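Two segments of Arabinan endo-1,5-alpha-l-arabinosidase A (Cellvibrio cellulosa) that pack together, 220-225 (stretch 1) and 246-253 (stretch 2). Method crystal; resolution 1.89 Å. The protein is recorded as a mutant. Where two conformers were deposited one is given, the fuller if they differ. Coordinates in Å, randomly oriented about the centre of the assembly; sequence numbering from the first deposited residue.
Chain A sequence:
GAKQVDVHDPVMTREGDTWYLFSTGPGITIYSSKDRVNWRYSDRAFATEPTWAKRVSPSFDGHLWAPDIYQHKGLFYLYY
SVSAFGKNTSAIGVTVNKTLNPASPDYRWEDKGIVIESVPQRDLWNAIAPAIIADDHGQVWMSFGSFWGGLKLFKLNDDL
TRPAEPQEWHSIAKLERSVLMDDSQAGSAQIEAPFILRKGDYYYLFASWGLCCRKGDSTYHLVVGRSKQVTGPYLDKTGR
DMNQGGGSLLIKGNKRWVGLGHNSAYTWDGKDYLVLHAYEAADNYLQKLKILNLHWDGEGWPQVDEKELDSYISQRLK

Stretch 1 220-225: YHLVVG
Stretch 2, residues 246-253: GGSLLIKG

Residues 221-225 form a strand that runs antiparallel to the strand at 248-251, with 131° between their N-to-C directions and axes that approach to 4.4 Å. Most backbone torsions are extended, from H221 at phi/psi -158/173 to G225 at -144/171.

L222 and I251 make a hydrogen-bonded pair, CA to CA 5.6 Å, with L222 N donating to I251 O at 3.0 Å. The return bond comes from L250 N to L222 O, 2.9 Å. V224 and S248 form the next hydrogen-bonded pair, CA to CA 5.2 Å: S248 N reaches V224 O at 3.0 Å and 172°, while V224 N meets S248 O at 2.8 Å but a more bent 138°. Between them V223 faces L249 in a non-hydrogen-bonded pair, CA to CA 4.5 Å, and V223 CA makes a CA-H...O contact with S248 O at 3.1 Å.

The register shifts by one between L222 and V223, a beta bulge. L250, at -102/-53, departs from extended geometry here, and its CA-to-CB bond points toward stretch 1 instead of following the simple alternation of a strand. L250 is t, with chi2 p, and its CB lies 4.3 Å from L222 CB.

L222, V224, S248 and I251 share one face. L222 adopts m, t, bringing its CD1 to 3.8 Å from I251 CG2; these branched apolar chains suit a buried face. I251 is t, t, and its end leads away from stretch 1. V224 is p (72°), with CG1 4.5 Å from S248 CB. S248, chi1 m, lies beside this valine, and its hydroxyl is hydrogen-bonded elsewhere in the structure.

On the other face V223, chi1 m, places CG1 4.3 Å from L249 N. L249, at -56/127, is t, p; this turns its end back to the neighbouring strand, with CD1 3.6 Å from L222 O and 4.0 Å from H221 CD2, oblique to the imidazole ring. G247, at 160/128, has no side chain: an ideal CB would lie a tight 3.1 Å from V223 CG2, so glycine fits closely here.

H221, p with chi2 -75°, points its CB toward stretch 2, 3.6 Å from I251 O and 3.9 Å from K252 CB. K252 starts p and then extends through three t torsions, carrying its amine away from the contact, as befits an exposed charge. Beyond the strands, a water donates to Y220 O at 2.8 Å and accepts from G253 N at 3.0 Å, bridging the two backbones.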

# COMPACT_ATOMS: atom_id res chain seq x y z
N TYR A 220 -1.89 -12.75 8.49
CA TYR A 220 -1.40 -11.82 7.47
C TYR A 220 0.08 -12.13 7.12
O TYR A 220 0.91 -12.32 7.99
CB TYR A 220 -1.47 -10.39 7.98
CG TYR A 220 -1.83 -9.26 7.04
CD1 TYR A 220 -2.87 -9.35 6.13
CD2 TYR A 220 -1.20 -8.02 7.17
CE1 TYR A 220 -3.23 -8.29 5.31
CE2 TYR A 220 -1.56 -6.93 6.35
CZ TYR A 220 -2.60 -7.07 5.44
OH TYR A 220 -3.00 -6.02 4.63
N HIS A 221 0.35 -12.21 5.83
CA HIS A 221 1.72 -12.44 5.30
C HIS A 221 1.85 -11.96 3.86
O HIS A 221 0.86 -11.55 3.24
CB HIS A 221 2.10 -13.93 5.42
CG HIS A 221 1.28 -14.85 4.57
ND1 HIS A 221 -0.02 -15.20 4.88
CD2 HIS A 221 1.58 -15.53 3.44
CE1 HIS A 221 -0.48 -16.05 3.97
NE2 HIS A 221 0.49 -16.29 3.10
N LEU A 222 3.08 -11.99 3.33
CA LEU A 222 3.37 -11.47 1.99
C LEU A 222 3.75 -12.57 1.01
O LEU A 222 4.55 -13.45 1.33
CB LEU A 222 4.50 -10.46 2.06
CG LEU A 222 4.27 -9.19 2.87
CD1 LEU A 222 5.52 -8.31 2.87
CD2 LEU A 222 3.11 -8.39 2.26
N VAL A 223 3.16 -12.46 -0.17
CA VAL A 223 3.45 -13.29 -1.33
C VAL A 223 3.84 -12.40 -2.51
O VAL A 223 3.63 -11.15 -2.50
CB VAL A 223 2.25 -14.19 -1.76
CG1 VAL A 223 1.90 -15.17 -0.65
CG2 VAL A 223 1.05 -13.39 -2.19
N VAL A 224 4.43 -13.04 -3.53
CA VAL A 224 4.97 -12.32 -4.69
C VAL A 224 4.80 -13.14 -5.99
O VAL A 224 4.79 -14.37 -5.98
CB VAL A 224 6.53 -11.97 -4.45
CG1 VAL A 224 7.39 -13.20 -4.53
CG2 VAL A 224 7.01 -10.94 -5.46
N GLY A 225 4.68 -12.40 -7.10
CA GLY A 225 4.74 -12.93 -8.46
C GLY A 225 5.43 -11.93 -9.39
O GLY A 225 5.75 -10.83 -8.96
N GLY A 246 -2.20 -17.97 -7.74
CA GLY A 246 -0.74 -18.06 -7.59
C GLY A 246 -0.16 -17.03 -6.62
O GLY A 246 -0.77 -16.00 -6.38
N GLY A 247 1.01 -17.34 -6.07
CA GLY A 247 1.77 -16.43 -5.23
C GLY A 247 2.76 -17.21 -4.38
O GLY A 247 2.40 -18.19 -3.67
N SER A 248 4.03 -16.80 -4.43
CA SER A 248 5.08 -17.44 -3.64
C SER A 248 5.36 -16.65 -2.38
O SER A 248 5.46 -15.43 -2.40
CB SER A 248 6.38 -17.58 -4.45
OG SER A 248 6.20 -18.48 -5.55
N LEU A 249 5.55 -17.39 -1.30
CA LEU A 249 5.89 -16.82 0.00
C LEU A 249 7.15 -15.96 -0.01
O LEU A 249 8.21 -16.40 -0.46
CB LEU A 249 6.01 -17.92 1.07
CG LEU A 249 6.49 -17.43 2.45
CD1 LEU A 249 5.47 -16.50 3.05
CD2 LEU A 249 6.83 -18.57 3.42
N LEU A 250 7.03 -14.74 0.49
CA LEU A 250 8.19 -13.86 0.75
C LEU A 250 8.60 -13.82 2.22
O LEU A 250 9.76 -14.03 2.58
CB LEU A 250 7.90 -12.45 0.26
CG LEU A 250 9.02 -11.42 0.52
CD1 LEU A 250 10.31 -11.86 -0.22
CD2 LEU A 250 8.62 -10.06 0.09
N ILE A 251 7.63 -13.53 3.10
CA ILE A 251 7.87 -13.50 4.52
C ILE A 251 6.53 -13.66 5.23
O ILE A 251 5.51 -13.07 4.79
CB ILE A 251 8.57 -12.20 4.97
CG1 ILE A 251 8.90 -12.20 6.47
CG2 ILE A 251 7.79 -10.90 4.48
CD1 ILE A 251 9.91 -11.06 6.90
N LYS A 252 6.58 -14.45 6.30
CA LYS A 252 5.49 -14.68 7.23
C LYS A 252 5.96 -14.45 8.66
O LYS A 252 7.14 -14.28 8.95
CB LYS A 252 4.92 -16.09 7.11
CG LYS A 252 5.85 -17.27 7.46
CD LYS A 252 5.23 -18.67 7.17
CE LYS A 252 6.25 -19.78 7.53
NZ LYS A 252 5.65 -21.14 7.73
N GLY A 253 5.00 -14.42 9.57
CA GLY A 253 5.29 -14.10 10.95
C GLY A 253 5.88 -15.23 11.72
O GLY A 253 5.99 -16.34 11.22
O HOH W 1 2.01 -14.66 9.17